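Local coordinates for protein 2',5'-phosphodiesterase 12 (Homo sapiens, PDB 4Z0V) that belongs to the endonuclease/exonuclease/phosphatase family and couples its magnesium-binding, DNase I-like fold to an amino-terminal domain of the E-set clan, at residues A21-C26 with R162-Q167; F41-E46 with T59-R64; N132-T137 with P427-A432. All coordinates share one frame; numbering follows the deposited sequence.

Contact 1: A21-C26 with R162-Q167; sequences AGFPVC and RQNLIQ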
# COMPACT_ATOMS: atom_id res chain seq x y z
N ALA A 21 -1.01 -2.47 23.57
CA ALA A 21 -2.39 -2.19 23.95
C ALA A 21 -3.04 -1.27 22.92
O ALA A 21 -2.41 -0.30 22.51
CB ALA A 21 -2.42 -1.51 25.32
N GLY A 22 -4.24 -1.61 22.46
CA GLY A 22 -4.96 -0.82 21.46
C GLY A 22 -4.55 -1.06 20.02
O GLY A 22 -5.10 -0.43 19.11
N PHE A 23 -3.64 -2.03 19.80
CA PHE A 23 -3.15 -2.40 18.46
C PHE A 23 -3.54 -3.84 18.19
O PHE A 23 -3.30 -4.70 19.04
CB PHE A 23 -1.62 -2.21 18.33
CG PHE A 23 -1.25 -0.75 18.23
CD1 PHE A 23 -1.32 0.07 19.34
CD2 PHE A 23 -0.92 -0.19 17.00
CE1 PHE A 23 -1.03 1.43 19.24
CE2 PHE A 23 -0.62 1.18 16.90
CZ PHE A 23 -0.71 1.98 18.01
N PRO A 24 -4.17 -4.09 17.03
CA PRO A 24 -4.66 -5.46 16.75
C PRO A 24 -3.54 -6.47 16.59
O PRO A 24 -2.55 -6.19 15.92
CB PRO A 24 -5.46 -5.30 15.44
CG PRO A 24 -4.89 -4.06 14.78
CD PRO A 24 -4.56 -3.15 15.95
N VAL A 25 -3.69 -7.64 17.24
CA VAL A 25 -2.77 -8.77 17.19
C VAL A 25 -3.30 -9.67 16.08
O VAL A 25 -4.40 -10.24 16.23
CB VAL A 25 -2.67 -9.52 18.55
CG1 VAL A 25 -1.72 -10.71 18.43
CG2 VAL A 25 -2.23 -8.58 19.66
N CYS A 26 -2.57 -9.72 14.95
CA CYS A 26 -3.01 -10.42 13.74
C CYS A 26 -2.15 -11.64 13.49
O CYS A 26 -1.05 -11.54 12.95
CB CYS A 26 -2.98 -9.46 12.55
SG CYS A 26 -3.89 -7.92 12.83
N ARG A 162 6.94 -0.20 13.53
CA ARG A 162 6.25 0.40 12.37
C ARG A 162 5.14 -0.53 11.83
O ARG A 162 4.08 -0.04 11.45
CB ARG A 162 7.24 0.74 11.27
CG ARG A 162 8.14 1.89 11.70
CD ARG A 162 8.81 2.64 10.55
NE ARG A 162 9.60 1.73 9.73
CZ ARG A 162 9.33 1.42 8.47
NH1 ARG A 162 10.13 0.61 7.80
NH2 ARG A 162 8.26 1.93 7.86
N GLN A 163 5.38 -1.85 11.78
CA GLN A 163 4.36 -2.78 11.28
C GLN A 163 3.16 -2.79 12.17
O GLN A 163 2.05 -2.87 11.65
CB GLN A 163 4.88 -4.21 11.09
CG GLN A 163 5.80 -4.33 9.89
CD GLN A 163 5.29 -3.65 8.64
OE1 GLN A 163 5.97 -2.79 8.06
NE2 GLN A 163 4.11 -4.03 8.18
N ASN A 164 3.35 -2.69 13.49
CA ASN A 164 2.17 -2.65 14.36
C ASN A 164 1.27 -1.44 14.01
O ASN A 164 0.05 -1.58 13.87
CB ASN A 164 2.58 -2.60 15.81
CG ASN A 164 2.12 -3.79 16.58
OD1 ASN A 164 1.26 -3.69 17.45
ND2 ASN A 164 2.66 -4.95 16.27
N LEU A 165 1.91 -0.28 13.82
CA LEU A 165 1.17 0.93 13.47
C LEU A 165 0.53 0.82 12.11
O LEU A 165 -0.62 1.21 11.96
CB LEU A 165 2.10 2.15 13.51
CG LEU A 165 2.22 2.87 14.85
CD1 LEU A 165 2.77 1.95 15.94
CD2 LEU A 165 3.13 4.08 14.71
N ILE A 166 1.25 0.25 11.13
CA ILE A 166 0.75 0.11 9.74
C ILE A 166 -0.43 -0.87 9.73
O ILE A 166 -1.42 -0.63 9.05
CB ILE A 166 1.89 -0.34 8.78
CG1 ILE A 166 2.87 0.84 8.50
CG2 ILE A 166 1.34 -0.90 7.44
CD1 ILE A 166 4.32 0.39 8.04
N GLN A 167 -0.36 -1.93 10.52
CA GLN A 167 -1.46 -2.86 10.62
C GLN A 167 -2.69 -2.18 11.20
O GLN A 167 -3.78 -2.29 10.63
CB GLN A 167 -1.08 -4.08 11.48
CG GLN A 167 -0.15 -5.06 10.74
CD GLN A 167 0.18 -6.24 11.66
OE1 GLN A 167 0.20 -6.12 12.88
NE2 GLN A 167 0.43 -7.41 11.10
O HOH W 1 -0.43 -5.27 19.10
O HOH W 2 -0.26 -8.11 14.67
O HOH W 3 -1.56 -3.78 15.13
O HOH W 4 1.30 -9.78 12.62

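Contact 2: F41-E46 with T59-R64; sequences FRWYKE and TDVEER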
# COMPACT_ATOMS: atom_id res chain seq x y z
N PHE A 41 -11.56 -20.03 17.08
CA PHE A 41 -10.53 -19.22 17.71
C PHE A 41 -10.93 -18.86 19.10
O PHE A 41 -12.10 -18.56 19.36
CB PHE A 41 -10.30 -17.91 16.91
CG PHE A 41 -9.91 -18.14 15.48
CD1 PHE A 41 -8.60 -18.48 15.15
CD2 PHE A 41 -10.84 -18.01 14.45
CE1 PHE A 41 -8.24 -18.73 13.81
CE2 PHE A 41 -10.47 -18.25 13.12
CZ PHE A 41 -9.18 -18.61 12.81
N ARG A 42 -9.98 -18.83 20.01
CA ARG A 42 -10.26 -18.36 21.36
C ARG A 42 -8.99 -17.74 21.90
O ARG A 42 -7.95 -18.36 21.82
CB ARG A 42 -10.77 -19.50 22.28
CG ARG A 42 -11.01 -19.05 23.73
CD ARG A 42 -12.12 -18.01 23.87
NE ARG A 42 -13.45 -18.62 23.75
CZ ARG A 42 -14.58 -18.03 24.11
NH1 ARG A 42 -15.75 -18.65 23.96
NH2 ARG A 42 -14.56 -16.80 24.62
N TRP A 43 -9.09 -16.54 22.44
CA TRP A 43 -7.94 -15.86 22.99
C TRP A 43 -7.96 -15.93 24.50
O TRP A 43 -9.01 -15.73 25.12
CB TRP A 43 -7.91 -14.41 22.53
CG TRP A 43 -7.46 -14.25 21.11
CD1 TRP A 43 -8.26 -14.17 20.00
CD2 TRP A 43 -6.13 -14.05 20.68
NE1 TRP A 43 -7.47 -13.97 18.88
CE2 TRP A 43 -6.16 -13.87 19.27
CE3 TRP A 43 -4.89 -13.96 21.35
CZ2 TRP A 43 -5.00 -13.66 18.52
CZ3 TRP A 43 -3.74 -13.76 20.60
CH2 TRP A 43 -3.81 -13.60 19.20
N TYR A 44 -6.77 -16.11 25.09
CA TYR A 44 -6.54 -16.12 26.53
C TYR A 44 -5.51 -15.11 26.92
O TYR A 44 -4.65 -14.74 26.11
CB TYR A 44 -6.04 -17.47 27.02
CG TYR A 44 -6.95 -18.62 26.69
CD1 TYR A 44 -6.92 -19.21 25.43
CD2 TYR A 44 -7.78 -19.17 27.66
CE1 TYR A 44 -7.74 -20.30 25.13
CE2 TYR A 44 -8.60 -20.26 27.38
CZ TYR A 44 -8.58 -20.82 26.10
OH TYR A 44 -9.38 -21.89 25.79
N LYS A 45 -5.56 -14.68 28.18
CA LYS A 45 -4.55 -13.80 28.73
C LYS A 45 -4.05 -14.44 30.02
O LYS A 45 -4.78 -15.20 30.65
CB LYS A 45 -5.08 -12.37 28.95
CG LYS A 45 -6.16 -12.30 30.04
CD LYS A 45 -6.96 -10.99 30.06
CE LYS A 45 -8.06 -11.08 31.11
NZ LYS A 45 -8.61 -9.74 31.46
N GLU A 46 -2.81 -14.17 30.39
CA GLU A 46 -2.26 -14.68 31.64
C GLU A 46 -3.17 -14.28 32.76
O GLU A 46 -3.67 -13.15 32.76
CB GLU A 46 -0.86 -14.11 31.86
CG GLU A 46 0.23 -15.08 31.55
CD GLU A 46 1.58 -14.49 31.85
OE1 GLU A 46 2.37 -15.17 32.54
OE2 GLU A 46 1.82 -13.32 31.46
N THR A 59 -10.64 -14.99 27.38
CA THR A 59 -11.21 -13.68 27.08
C THR A 59 -12.53 -13.96 26.38
O THR A 59 -12.77 -15.11 25.95
CB THR A 59 -10.28 -12.82 26.20
OG1 THR A 59 -10.39 -13.32 24.87
CG2 THR A 59 -8.84 -12.81 26.68
N ASP A 60 -13.36 -12.94 26.17
CA ASP A 60 -14.59 -13.18 25.42
C ASP A 60 -14.35 -13.06 23.90
O ASP A 60 -15.30 -13.03 23.13
CB ASP A 60 -15.74 -12.23 25.87
CG ASP A 60 -15.47 -10.73 25.88
OD1 ASP A 60 -14.61 -10.28 25.08
OD2 ASP A 60 -16.14 -10.01 26.65
N VAL A 61 -13.07 -13.07 23.46
CA VAL A 61 -12.80 -12.88 22.05
C VAL A 61 -12.63 -14.24 21.35
O VAL A 61 -11.69 -14.99 21.64
CB VAL A 61 -11.58 -11.93 21.85
CG1 VAL A 61 -11.28 -11.70 20.37
CG2 VAL A 61 -11.80 -10.58 22.58
N GLU A 62 -13.57 -14.53 20.43
CA GLU A 62 -13.62 -15.77 19.64
C GLU A 62 -13.30 -15.52 18.19
O GLU A 62 -13.67 -16.32 17.33
CB GLU A 62 -15.03 -16.41 19.74
CG GLU A 62 -15.44 -16.78 21.14
CD GLU A 62 -16.84 -17.35 21.22
OE1 GLU A 62 -17.63 -16.88 22.07
OE2 GLU A 62 -17.16 -18.24 20.40
N GLU A 63 -12.61 -14.43 17.91
CA GLU A 63 -12.22 -13.98 16.58
C GLU A 63 -10.75 -14.23 16.36
O GLU A 63 -9.99 -14.37 17.31
CB GLU A 63 -12.49 -12.48 16.42
CG GLU A 63 -13.80 -11.97 17.00
CD GLU A 63 -14.88 -11.71 15.98
OE1 GLU A 63 -15.71 -12.61 15.73
OE2 GLU A 63 -14.88 -10.59 15.41
N ARG A 64 -10.33 -14.21 15.11
CA ARG A 64 -8.93 -14.43 14.74
C ARG A 64 -8.03 -13.33 15.33
O ARG A 64 -6.94 -13.62 15.81
CB ARG A 64 -8.86 -14.44 13.21
CG ARG A 64 -7.46 -14.42 12.65
CD ARG A 64 -7.52 -14.50 11.14
NE ARG A 64 -6.16 -14.43 10.61
CZ ARG A 64 -5.80 -14.83 9.41
NH1 ARG A 64 -6.71 -15.34 8.58
NH2 ARG A 64 -4.55 -14.73 9.02
O HOH W 5 -14.28 -18.79 16.80

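Contact 3: N132-T137 with P427-A432; sequences NILADT and PSDHIA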
# COMPACT_ATOMS: atom_id res chain seq x y z
N ASN A 132 2.96 4.72 0.55
CA ASN A 132 4.35 4.27 0.49
C ASN A 132 4.70 4.04 1.96
O ASN A 132 4.71 5.00 2.74
CB ASN A 132 5.25 5.31 -0.23
CG ASN A 132 6.73 4.95 -0.17
OD1 ASN A 132 7.21 4.41 0.84
ND2 ASN A 132 7.49 5.26 -1.24
N ILE A 133 4.89 2.78 2.34
CA ILE A 133 5.00 2.39 3.76
C ILE A 133 6.44 2.36 4.29
O ILE A 133 6.61 2.01 5.46
CB ILE A 133 4.27 1.05 4.04
CG1 ILE A 133 4.87 -0.13 3.21
CG2 ILE A 133 2.73 1.23 3.80
CD1 ILE A 133 4.39 -1.56 3.72
N LEU A 134 7.42 2.82 3.48
CA LEU A 134 8.86 2.94 3.84
C LEU A 134 9.47 1.56 4.13
O LEU A 134 9.25 0.94 5.19
CB LEU A 134 9.03 3.91 5.04
CG LEU A 134 10.44 4.06 5.67
CD1 LEU A 134 11.49 4.44 4.63
CD2 LEU A 134 10.40 5.07 6.82
N ALA A 135 10.26 1.08 3.16
CA ALA A 135 10.80 -0.25 3.26
C ALA A 135 11.88 -0.36 4.33
O ALA A 135 12.75 0.52 4.47
CB ALA A 135 11.35 -0.72 1.92
N ASP A 136 11.82 -1.46 5.08
CA ASP A 136 12.85 -1.76 6.08
C ASP A 136 14.21 -1.93 5.40
O ASP A 136 15.23 -1.62 6.01
CB ASP A 136 12.50 -3.03 6.86
CG ASP A 136 13.53 -3.34 7.91
OD1 ASP A 136 13.68 -2.53 8.84
OD2 ASP A 136 14.25 -4.34 7.76
N THR A 137 14.23 -2.39 4.12
CA THR A 137 15.51 -2.53 3.40
C THR A 137 16.24 -1.17 3.41
O THR A 137 17.47 -1.14 3.47
CB THR A 137 15.35 -3.13 2.00
OG1 THR A 137 16.65 -3.44 1.50
CG2 THR A 137 14.66 -2.20 1.03
N PRO A 427 4.12 5.81 10.99
CA PRO A 427 5.09 4.77 10.61
C PRO A 427 5.77 4.87 9.25
O PRO A 427 6.37 3.88 8.81
CB PRO A 427 4.23 3.50 10.67
CG PRO A 427 2.85 4.00 10.18
CD PRO A 427 2.72 5.32 10.89
N SER A 428 5.68 5.99 8.56
CA SER A 428 6.34 6.09 7.25
C SER A 428 6.84 7.52 7.06
O SER A 428 6.47 8.38 7.84
CB SER A 428 5.34 5.71 6.14
OG SER A 428 5.93 5.97 4.87
N ASP A 429 7.67 7.78 6.04
CA ASP A 429 8.03 9.16 5.73
C ASP A 429 6.97 9.75 4.78
O ASP A 429 6.98 10.94 4.50
CB ASP A 429 9.45 9.28 5.15
CG ASP A 429 9.79 8.42 3.94
OD1 ASP A 429 9.10 7.42 3.70
OD2 ASP A 429 10.85 8.65 3.34
N HIS A 430 6.03 8.90 4.30
CA HIS A 430 4.89 9.33 3.48
C HIS A 430 3.61 9.26 4.30
O HIS A 430 3.58 8.62 5.35
CB HIS A 430 4.74 8.45 2.23
CG HIS A 430 5.80 8.66 1.20
ND1 HIS A 430 5.50 9.24 -0.03
CD2 HIS A 430 7.10 8.30 1.21
CE1 HIS A 430 6.64 9.25 -0.72
NE2 HIS A 430 7.63 8.69 -0.01
N ILE A 431 2.55 9.90 3.80
CA ILE A 431 1.23 9.91 4.42
C ILE A 431 0.28 9.17 3.50
O ILE A 431 0.25 9.46 2.30
CB ILE A 431 0.80 11.36 4.67
CG1 ILE A 431 1.82 12.11 5.57
CG2 ILE A 431 -0.62 11.41 5.22
CD1 ILE A 431 1.58 13.66 5.64
N ALA A 432 -0.49 8.22 4.05
CA ALA A 432 -1.45 7.47 3.26
C ALA A 432 -2.51 8.35 2.67
O ALA A 432 -3.00 9.28 3.35
CB ALA A 432 -2.14 6.41 4.14
O HOH W 6 9.51 5.88 1.59
O HOH W 7 1.98 7.53 0.51

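Contact 1: A21-C26 with R162-Q167
The aromatic ring of F23 presents its edge to the helical segment: the carbonyl O of N164 lies near the ring plane, 3.6 Å from F23 CD2, and A21 O from its own loop is also in plane. L165 comes in obliquely to the ring and meets it with one methyl, CD1 being 3.6 Å from F23 CE2. The amide of N164 is turned 38° from the ring and brings OD1 to 3.4 Å from F23 CB, so it borders the root of the side chain. K168, one residue beyond the helical segment, makes a cation-pi contact with the same ring.

The polar atoms meet through water. Water 3 donates to both P24 O (2.7 Å) and N164 O (3.0 Å), and water 1 lies between F23 O and N164 OD1. Farther along, the extended chain of Q167 (chi2 -180°) carries its amide to two more waters. Its OE1 is 2.7 Å from water 2, which accepts from C26 N, while NE2 gives a proton to water 4, itself bonded to C26 O. Q167 NE2 also bonds to S191 O of helix 185-198.

All six touching residues are buried, and four waters bridge the join: a loop of the N-terminal domain lies against helix 159-172 of the DNase I-like fold, an interface between domains.

Contact 2: F41-E46 with T59-R64
The carbonyl O of W43 accepts two protons from T59: the backbone N at 2.9 Å and OG1 at 2.8 Å; the amide donor lies in the carbonyl plane, whereas the hydroxyl stands 47° out of it. Having given its proton to W43 O, the same OG1 accepts V61 N at 3.0 Å, which makes an ST turn of T59-V61. A second backbone bond runs from W43 N to V61 O at 3.1 Å. On the indole, NE1 divides its proton between E63 O and R64 O, both weak bonds at the ring edge.

R42 starts away from the loop but doubles back, its chain bent at chi2 (64°) and chi3 (76°). NH2 then donates to T59 O at 2.8 Å, and NH1 makes a salt bridge with E62 OE1 at 3.2 Å. E62 runs alongside R42, its CG over the centre of the guanidinium and its carboxylate stacked on that plane. At the far end, water 5 accepts from F41 N and donates to E62 O at 2.6 Å. Apolar contact adds to this: V61 CG1 packs on W43 CD1, and R64 CB sits over the F41 ring face, 4.1 Å from its centroid, in a CH-pi contact, while the R64 guanidinium reaches E197 in a salt bridge.

Strand 40-46 lies between strands 56-58 and 77-82 of an antiparallel sheet, and the loop 59-64 carries on from the edge strand 56-58. W43 packs on L79 of strand 77-82, and both F41 and R64 touch L29 of strand 28-32.

Contact 3: N132-T137 with P427-A432
S428 OG is held by two backbone groups: it donates to N132 O at 2.6 Å, tilted 20° from the carbonyl plane, and accepts H430 N at 3.0 Å. The second bond closes an ST turn. N132 mirrors it with an Asx turn, in which OD1 takes L134 N at 3.1 Å; the same OD1 also accepts from water 6, which donates to D429 OD1 at 2.6 Å as well.

Beside these turns the amide of N132 lies stacked on the H430 imidazole, the planes only 2° apart, with CB 3.8 Å from the ring centroid in a CH-pi contact. The sequence S428-D429-H430 matches the Ser-Asp-His motif known from the endonuclease/exonuclease/phosphatase family, and the side chain of N132 is about 4 Å from the bound magnesium ion. N132 ND2 bonds to D327 and E182, and H430 ND1 to D392, so both stacked groups are also fixed from outside.

D429 CG sits between its backbone N and carbonyl carbon (chi1 54°), with OD1 at the imidazole edge and OD2 bonded to Y149 OH. L134 crosses D429 at about a right angle, its CB 3.8 Å from OD1.

From the N terminus, the loop 21-26 is reached first, and its partner on helix 159-172 comes 136 residues later, so contact 1 closes a long loop and ties the N-terminal domain to the DNase I-like fold. Contact 2 opens and closes within that span, a short excursion inside the N-terminal domain; V25 CG1 touches W43 CH2 to join the two. Contact 3 starts at 132-137, before 162-167, and ends near the C terminus, so it crosses contact 1. There R162 probably hydrogen-bonds to L134 O and P427 O, tying the helix to both segments of contact 3. Contacts 2 and 3 follow in series, their centres about 31 Å apart.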